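Local coordinates for protein 5'-nucleotidase SurE (Aquifex aeolicus, PDB 2WQK) that probably removes the phosphate from nucleoside 5'-monophosphates, as a metal-dependent nucleotidase of the SurE family, at residues V89-N94 with S106-G111; P121-S126 with L160-P165. All blocks are in the same frame, centred on the assembly; numbering follows the deposited sequence.

Contact 1 (V89-N94 with S106-G111). With NA (sodium ion), chain D; SO4 (sulfate ion), chain C.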
ATOM      1  N   VAL A  89      20.771  15.766  13.787  1.00 10.66           N
ATOM      2  CA  VAL A  89      19.639  14.944  13.428  1.00 10.90           C
ATOM      3  C   VAL A  89      20.141  13.509  13.455  1.00 10.21           C
ATOM      4  O   VAL A  89      21.210  13.196  12.874  1.00 10.70           O
ATOM      5  CB  VAL A  89      19.076  15.279  12.007  1.00 10.38           C
ATOM      6  CG1 VAL A  89      18.134  14.178  11.575  1.00 12.94           C
ATOM      7  CG2 VAL A  89      18.445  16.690  12.031  1.00 12.55           C
ATOM      8  N   LEU A  90      19.404  12.646  14.161  1.00 10.59           N
ATOM      9  CA  LEU A  90      19.777  11.236  14.358  1.00 10.35           C
ATOM     10  C   LEU A  90      18.615  10.401  13.881  1.00 10.78           C
ATOM     11  O   LEU A  90      17.474  10.773  14.059  1.00 10.83           O
ATOM     12  CB  LEU A  90      20.011  10.967  15.863  1.00 10.67           C
ATOM     13  CG  LEU A  90      21.100  11.867  16.482  1.00 12.01           C
ATOM     14  CD1 LEU A  90      21.197  11.635  18.003  1.00 13.40           C
ATOM     15  CD2 LEU A  90      22.467  11.693  15.841  1.00 12.49           C
ATOM     16  N   SER A  91      18.925   9.285  13.228  1.00 10.13           N
ATOM     17  CA  SER A  91      17.895   8.424  12.689  1.00 10.25           C
ATOM     18  C   SER A  91      18.212   6.976  13.019  1.00 10.29           C
ATOM     19  O   SER A  91      19.287   6.498  12.705  1.00 11.65           O
ATOM     20  CB  SER A  91      17.872   8.589  11.152  1.00 11.18           C
ATOM     21  OG  SER A  91      16.824   7.856  10.591  1.00 12.64           O
ATOM     22  N   GLY A  92      17.285   6.318  13.686  1.00  9.66           N
ATOM     23  CA  GLY A  92      17.480   4.931  14.115  1.00 10.94           C
ATOM     24  C   GLY A  92      17.040   4.745  15.558  1.00 10.99           C
ATOM     25  O   GLY A  92      16.272   5.555  16.087  1.00 12.06           O
ATOM     26  N   ILE A  93      17.486   3.648  16.187  1.00 12.04           N
ATOM     27  CA  ILE A  93      18.269   2.571  15.625  1.00 12.36           C
ATOM     28  C   ILE A  93      17.398   1.667  14.818  1.00 11.56           C
ATOM     29  O   ILE A  93      16.402   1.139  15.301  1.00 12.82           O
ATOM     30  CB  ILE A  93      18.895   1.695  16.743  1.00 12.41           C
ATOM     31  CG1 ILE A  93      19.773   2.545  17.666  1.00 13.26           C
ATOM     32  CG2 ILE A  93      19.682   0.508  16.128  1.00 13.52           C
ATOM     33  CD1 ILE A  93      19.900   1.985  19.110  1.00 14.42           C
ATOM     34  N   ASN A  94      17.759   1.494  13.541  1.00 11.57           N
ATOM     35  CA  ASN A  94      16.978   0.640  12.674  1.00 12.50           C
ATOM     36  C   ASN A  94      16.972  -0.813  13.102  1.00 13.61           C
ATOM     37  O   ASN A  94      17.973  -1.316  13.546  1.00 14.11           O
ATOM     38  CB  ASN A  94      17.478   0.695  11.213  1.00 12.55           C
ATOM     39  CG  ASN A  94      16.436   0.150  10.217  1.00 13.15           C
ATOM     40  OD1 ASN A  94      15.277   0.566  10.237  1.00 13.80           O
ATOM     41  ND2 ASN A  94      16.867  -0.793   9.344  1.00 14.64           N
ATOM     42  N   SER A 106      17.179   2.948   1.849  1.00 12.80           N
ATOM     43  CA  SER A 106      16.896   2.949   3.296  1.00 11.67           C
ATOM     44  C   SER A 106      16.205   4.227   3.781  1.00 11.37           C
ATOM     45  O   SER A 106      16.697   5.362   3.568  1.00 12.66           O
ATOM     46  CB  SER A 106      18.219   2.863   4.041  1.00 11.77           C
ATOM     47  OG  SER A 106      18.064   3.123   5.442  1.00 12.26           O
ATOM     48  N   GLY A 107      15.095   4.046   4.470  1.00 11.92           N
ATOM     49  CA  GLY A 107      14.406   5.148   5.127  1.00 11.80           C
ATOM     50  C   GLY A 107      15.209   5.702   6.292  1.00 11.72           C
ATOM     51  O   GLY A 107      15.164   6.905   6.572  1.00 12.20           O
ATOM     52  N   THR A 108      15.895   4.814   7.008  1.00 11.22           N
ATOM     53  CA  THR A 108      16.706   5.295   8.130  1.00 10.91           C
ATOM     54  C   THR A 108      17.797   6.231   7.614  1.00 10.86           C
ATOM     55  O   THR A 108      17.990   7.330   8.135  1.00 10.96           O
ATOM     56  CB  THR A 108      17.335   4.112   8.905  1.00 11.90           C
ATOM     57  OG1 THR A 108      16.285   3.266   9.360  1.00 12.11           O
ATOM     58  CG2 THR A 108      18.191   4.608  10.109  1.00 13.11           C
ATOM     59  N   VAL A 109      18.486   5.808   6.563  1.00 11.01           N
ATOM     60  CA  VAL A 109      19.546   6.632   6.002  1.00 11.05           C
ATOM     61  C   VAL A 109      18.969   7.953   5.454  1.00 10.32           C
ATOM     62  O   VAL A 109      19.538   9.009   5.633  1.00 12.45           O
ATOM     63  CB  VAL A 109      20.374   5.867   4.940  1.00 10.86           C
ATOM     64  CG1 VAL A 109      21.432   6.771   4.343  1.00 13.87           C
ATOM     65  CG2 VAL A 109      21.014   4.655   5.566  1.00 12.26           C
ATOM     66  N   SER A 110      17.823   7.883   4.792  1.00 11.03           N
ATOM     67  CA  SER A 110      17.257   9.096   4.192  1.00 11.50           C
ATOM     68  C   SER A 110      16.868  10.145   5.250  1.00 11.00           C
ATOM     69  O   SER A 110      16.988  11.356   4.989  1.00 12.47           O
ATOM     70  CB  SER A 110      16.074   8.753   3.281  1.00 15.52           C
ATOM     71  OG  SER A 110      14.972   8.292   3.976  1.00 20.33           O
ATOM     72  N   GLY A 111      16.485   9.689   6.450  1.00 11.66           N
ATOM     73  CA  GLY A 111      16.241  10.656   7.544  1.00 12.09           C
ATOM     74  C   GLY A 111      17.502  11.462   7.853  1.00 11.28           C
ATOM     75  O   GLY A 111      17.459  12.693   8.010  1.00 12.59           O
TER
HETATM   76 NA    NA D 254      13.439  -0.206   9.045  1.00 16.70          NA
HETATM   77  S   SO4 C 252      14.924   1.062   6.619  1.00 15.81           S
HETATM   78  O1  SO4 C 252      15.086  -0.362   6.907  1.00 19.01           O
HETATM   79  O2  SO4 C 252      13.851   1.574   7.530  1.00 17.97           O
HETATM   80  O3  SO4 C 252      16.105   1.784   6.927  1.00 12.87           O
HETATM   81  O4  SO4 C 252      14.516   1.302   5.198  1.00 16.67           O
HETATM   82  O   HOH W   1      13.901  -2.610   9.021  1.00 26.37           O

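Contact 2 (P121-S126 with L160-P165)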
ATOM      1  N   PRO A 121      24.313  18.617  11.013  1.00 12.53           N
ATOM      2  CA  PRO A 121      25.116  17.392  11.042  1.00 12.45           C
ATOM      3  C   PRO A 121      24.202  16.217  11.424  1.00 11.36           C
ATOM      4  O   PRO A 121      23.323  16.352  12.314  1.00 11.94           O
ATOM      5  CB  PRO A 121      26.181  17.665  12.100  1.00 14.05           C
ATOM      6  CG  PRO A 121      26.166  19.175  12.252  1.00 15.20           C
ATOM      7  CD  PRO A 121      24.833  19.651  11.922  1.00 13.19           C
ATOM      8  N   SER A 122      24.419  15.063  10.771  1.00 10.33           N
ATOM      9  CA  SER A 122      23.444  13.979  10.872  1.00 10.46           C
ATOM     10  C   SER A 122      24.072  12.595  10.836  1.00 10.45           C
ATOM     11  O   SER A 122      25.094  12.399  10.195  1.00 11.33           O
ATOM     12  CB  SER A 122      22.343  14.094   9.825  1.00 11.43           C
ATOM     13  OG  SER A 122      21.728  15.373   9.788  1.00 13.41           O
ATOM     14  N   ILE A 123      23.424  11.651  11.519  1.00  9.51           N
ATOM     15  CA  ILE A 123      23.919  10.282  11.655  1.00  9.12           C
ATOM     16  C   ILE A 123      22.746   9.327  11.627  1.00  9.01           C
ATOM     17  O   ILE A 123      21.718   9.568  12.268  1.00  9.26           O
ATOM     18  CB  ILE A 123      24.641  10.066  13.028  1.00  9.02           C
ATOM     19  CG1 ILE A 123      25.681  11.136  13.295  1.00 10.72           C
ATOM     20  CG2 ILE A 123      25.224   8.703  13.081  1.00 11.13           C
ATOM     21  CD1 ILE A 123      26.310  11.048  14.724  1.00 12.23           C
ATOM     22  N   ALA A 124      22.918   8.257  10.851  1.00  9.55           N
ATOM     23  CA  ALA A 124      21.973   7.115  10.794  1.00  9.77           C
ATOM     24  C   ALA A 124      22.599   5.954  11.597  1.00  9.42           C
ATOM     25  O   ALA A 124      23.805   5.715  11.441  1.00 10.48           O
ATOM     26  CB  ALA A 124      21.744   6.639   9.340  1.00 10.96           C
ATOM     27  N   PHE A 125      21.776   5.239  12.390  1.00  9.98           N
ATOM     28  CA  PHE A 125      22.245   4.078  13.140  1.00  9.99           C
ATOM     29  C   PHE A 125      21.336   2.904  12.796  1.00 10.50           C
ATOM     30  O   PHE A 125      20.102   3.015  12.877  1.00 11.20           O
ATOM     31  CB  PHE A 125      22.060   4.347  14.643  1.00 10.37           C
ATOM     32  CG  PHE A 125      22.904   5.491  15.186  1.00 11.26           C
ATOM     33  CD1 PHE A 125      24.255   5.302  15.450  1.00 12.97           C
ATOM     34  CD2 PHE A 125      22.342   6.718  15.507  1.00 12.44           C
ATOM     35  CE1 PHE A 125      25.031   6.332  15.976  1.00 14.05           C
ATOM     36  CE2 PHE A 125      23.128   7.743  16.046  1.00 14.54           C
ATOM     37  CZ  PHE A 125      24.441   7.543  16.272  1.00 14.19           C
ATOM     38  N   SER A 126      21.963   1.770  12.476  1.00 11.12           N
ATOM     39  CA  SER A 126      21.256   0.529  12.146  1.00 11.71           C
ATOM     40  C   SER A 126      21.924  -0.644  12.858  1.00 12.22           C
ATOM     41  O   SER A 126      23.135  -0.659  12.998  1.00 12.99           O
ATOM     42  CB  SER A 126      21.303   0.299  10.627  1.00 11.23           C
ATOM     43  OG  SER A 126      20.687   1.382   9.966  1.00 11.88           O
ATOM     44  N   LEU A 160      26.891  10.623   8.351  1.00  9.74           N
ATOM     45  CA  LEU A 160      27.432   9.330   8.743  1.00 10.19           C
ATOM     46  C   LEU A 160      26.377   8.225   8.715  1.00  9.57           C
ATOM     47  O   LEU A 160      25.279   8.398   9.201  1.00 10.63           O
ATOM     48  CB  LEU A 160      28.053   9.406  10.147  1.00 10.42           C
ATOM     49  CG  LEU A 160      29.127  10.470  10.329  1.00 11.27           C
ATOM     50  CD1 LEU A 160      29.634  10.420  11.802  1.00 14.18           C
ATOM     51  CD2 LEU A 160      30.285  10.344   9.348  1.00 13.36           C
ATOM     52  N   ASN A 161      26.812   7.066   8.229  1.00  9.79           N
ATOM     53  CA  ASN A 161      26.031   5.857   8.215  1.00  8.88           C
ATOM     54  C   ASN A 161      26.670   4.799   9.104  1.00 10.23           C
ATOM     55  O   ASN A 161      27.782   4.383   8.840  1.00 10.76           O
ATOM     56  CB  ASN A 161      25.854   5.271   6.814  1.00  9.44           C
ATOM     57  CG  ASN A 161      24.847   4.158   6.820  1.00 10.59           C
ATOM     58  OD1 ASN A 161      23.765   4.287   7.433  1.00 11.54           O
ATOM     59  ND2 ASN A 161      25.198   3.021   6.176  1.00 11.99           N
ATOM     60  N   VAL A 162      26.005   4.509  10.238  1.00 10.18           N
ATOM     61  CA  VAL A 162      26.614   3.649  11.280  1.00 10.88           C
ATOM     62  C   VAL A 162      25.842   2.356  11.391  1.00 10.78           C
ATOM     63  O   VAL A 162      24.606   2.380  11.484  1.00 11.29           O
ATOM     64  CB  VAL A 162      26.625   4.378  12.644  1.00 10.27           C
ATOM     65  CG1 VAL A 162      27.282   3.498  13.724  1.00 12.30           C
ATOM     66  CG2 VAL A 162      27.341   5.733  12.530  1.00 12.90           C
ATOM     67  N   ASN A 163      26.561   1.218  11.346  1.00 11.81           N
ATOM     68  CA  ASN A 163      25.944  -0.093  11.587  1.00 11.16           C
ATOM     69  C   ASN A 163      26.661  -0.709  12.784  1.00 12.29           C
ATOM     70  O   ASN A 163      27.900  -0.666  12.849  1.00 12.08           O
ATOM     71  CB  ASN A 163      26.068  -1.014  10.370  1.00 11.88           C
ATOM     72  CG  ASN A 163      25.053  -0.659   9.290  1.00 11.79           C
ATOM     73  OD1 ASN A 163      24.005  -1.313   9.176  1.00 13.10           O
ATOM     74  ND2 ASN A 163      25.372   0.398   8.477  1.00 12.65           N
ATOM     75  N   ILE A 164      25.872  -1.295  13.678  1.00 12.32           N
ATOM     76  CA  ILE A 164      26.422  -1.867  14.923  1.00 13.26           C
ATOM     77  C   ILE A 164      26.072  -3.336  15.004  1.00 14.35           C
ATOM     78  O   ILE A 164      24.919  -3.700  14.898  1.00 15.86           O
ATOM     79  CB  ILE A 164      25.860  -1.161  16.174  1.00 13.45           C
ATOM     80  CG1 ILE A 164      25.959   0.368  16.077  1.00 14.19           C
ATOM     81  CG2 ILE A 164      26.523  -1.700  17.459  1.00 14.27           C
ATOM     82  CD1 ILE A 164      24.667   1.042  15.459  1.00 17.13           C
ATOM     83  N   PRO A 165      27.084  -4.194  15.212  1.00 15.66           N
ATOM     84  CA  PRO A 165      26.808  -5.617  15.430  1.00 16.26           C
ATOM     85  C   PRO A 165      25.905  -5.893  16.634  1.00 16.96           C
ATOM     86  O   PRO A 165      25.936  -5.152  17.612  1.00 17.69           O
ATOM     87  CB  PRO A 165      28.199  -6.197  15.752  1.00 17.79           C
ATOM     88  CG  PRO A 165      29.183  -5.277  15.377  1.00 18.78           C
ATOM     89  CD  PRO A 165      28.518  -3.899  15.261  1.00 15.44           C
TER
HETATM   90  O   HOH W   2      22.633   3.179   9.614  1.00 12.73           O

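Contact 1 (V89-N94 with S106-G111)
Thr-108, in the first turn of helix 107-117, meets strand 88-94 through both branches of its side chain. Its CB approaches Asn-94 CB and lies close to a sulfate oxygen. With chi1 at -58°, OG1 stands anti to the carbonyl carbon and CG2 anti to the backbone N. OG1 therefore faces the anion: it donates to O3 of the sulfate at 2.9 Å, and it lies 3.0 Å from Asn-94 OD1. CG2 takes the other side and rests against Ser-91, 3.4 Å from that residue's O, and near Gly-92 N. The backbone of Thr-108 is used as well. Its carbonyl O accepts from Ser-91 OG at 2.8 Å, in the carbonyl plane on a lone pair, which ties the helix to the strand. Gly-111 comes next to Ser-91 one turn on; a side chain at Gly-111 would run into Ser-91 OG.

Asn-94 closes the strand end. Its OD1 binds the sodium ion at 2.3 Å, and its ND2 gives a weak bond to sulfate O1 and a bond to Gly-96 O. Asp-10, Ser-40, a water and two sulfate oxygens complete the sodium site. The N-terminal end of the helix holds the sulfate. Gly-107 N donates to O4 at 2.9 Å and Thr-108 N to O3 at 3.0 Å, while Ser-106 OG donates to O3 and also caps the helix by accepting from Val-109 N. O3 is thus gripped by three donors. The sulfate bridges metal and helix end, and the helix dipole would probably add to its binding. This is consistent with a site for the phosphate of a nucleotide substrate beside the metal.

Contact 2 (P121-S126 with L160-P165)
Ser-126 pairs with Asn-163 in a parallel ladder, and with Leu-160 and Val-162 it has the most surface buried. Its N donates to Val-162 O, and its O accepts from Ile-164 N at 2.9 Å, nearly along the C=O axis. Its CB sits 3.5 Å from Asn-163 OD1. Its OG donates to a water that in turn donates to Asn-161 OD1 and Val-162 O. Asn-98 bonds OG through its ND2, Asn-161 ND2 through its O and Asn-163 OD1 through its N. Further back along the strands Leu-160 N donates to Ser-122 O, and Leu-160 O accepts from Ala-124 N at 2.9 Å. Leu-160 CB touches Ile-123 CG2.

Val-162 sits between, its N bonded to Ala-124 O at 2.8 Å. Its CG2 meets Ile-123 CG2 at 3.7 Å. Phe-125 CG stands anti to the carbonyl carbon (chi1 -64°), and the side chain runs alongside Val-162, with CD1 3.8 Å from Val-162 CB. Ile-123 CG2 also covers one ring face of Phe-125, toward the rim, and Ile-164 CD1 lies at the ring edge. An alanine in place of Phe-125 would probably open a gap beside Val-162 and Ile-123, next to Cys-142 and Val-146 of helix 135-152. Strands 122-128 and 158-165, joined through that helix, form a parallel beta-alpha-beta unit of the central sheet.

Both contacts are buried, and both share the central sheet, where strands 88-94 and 122-128 are neighbours. Contact 1 sets a helix against a strand, is polar already at Ser-91, and ends in a metal and anion site at Asn-94. Contact 2 joins two strands by a ladder of backbone bonds, with apolar packing on the side of Phe-125 and polar groups on the side of Ser-126. They meet directly: Ser-91 O lies 2.8 Å from Phe-125 N and Asn-94 N lies 2.9 Å from Phe-125 O, both probable hydrogen bonds. Helix 107-117 leads in sequence from contact 1 to contact 2. Asn-98 touches both, bonding the sulfate of contact 1 and Ser-126, Asn-161 and Asn-163 of contact 2.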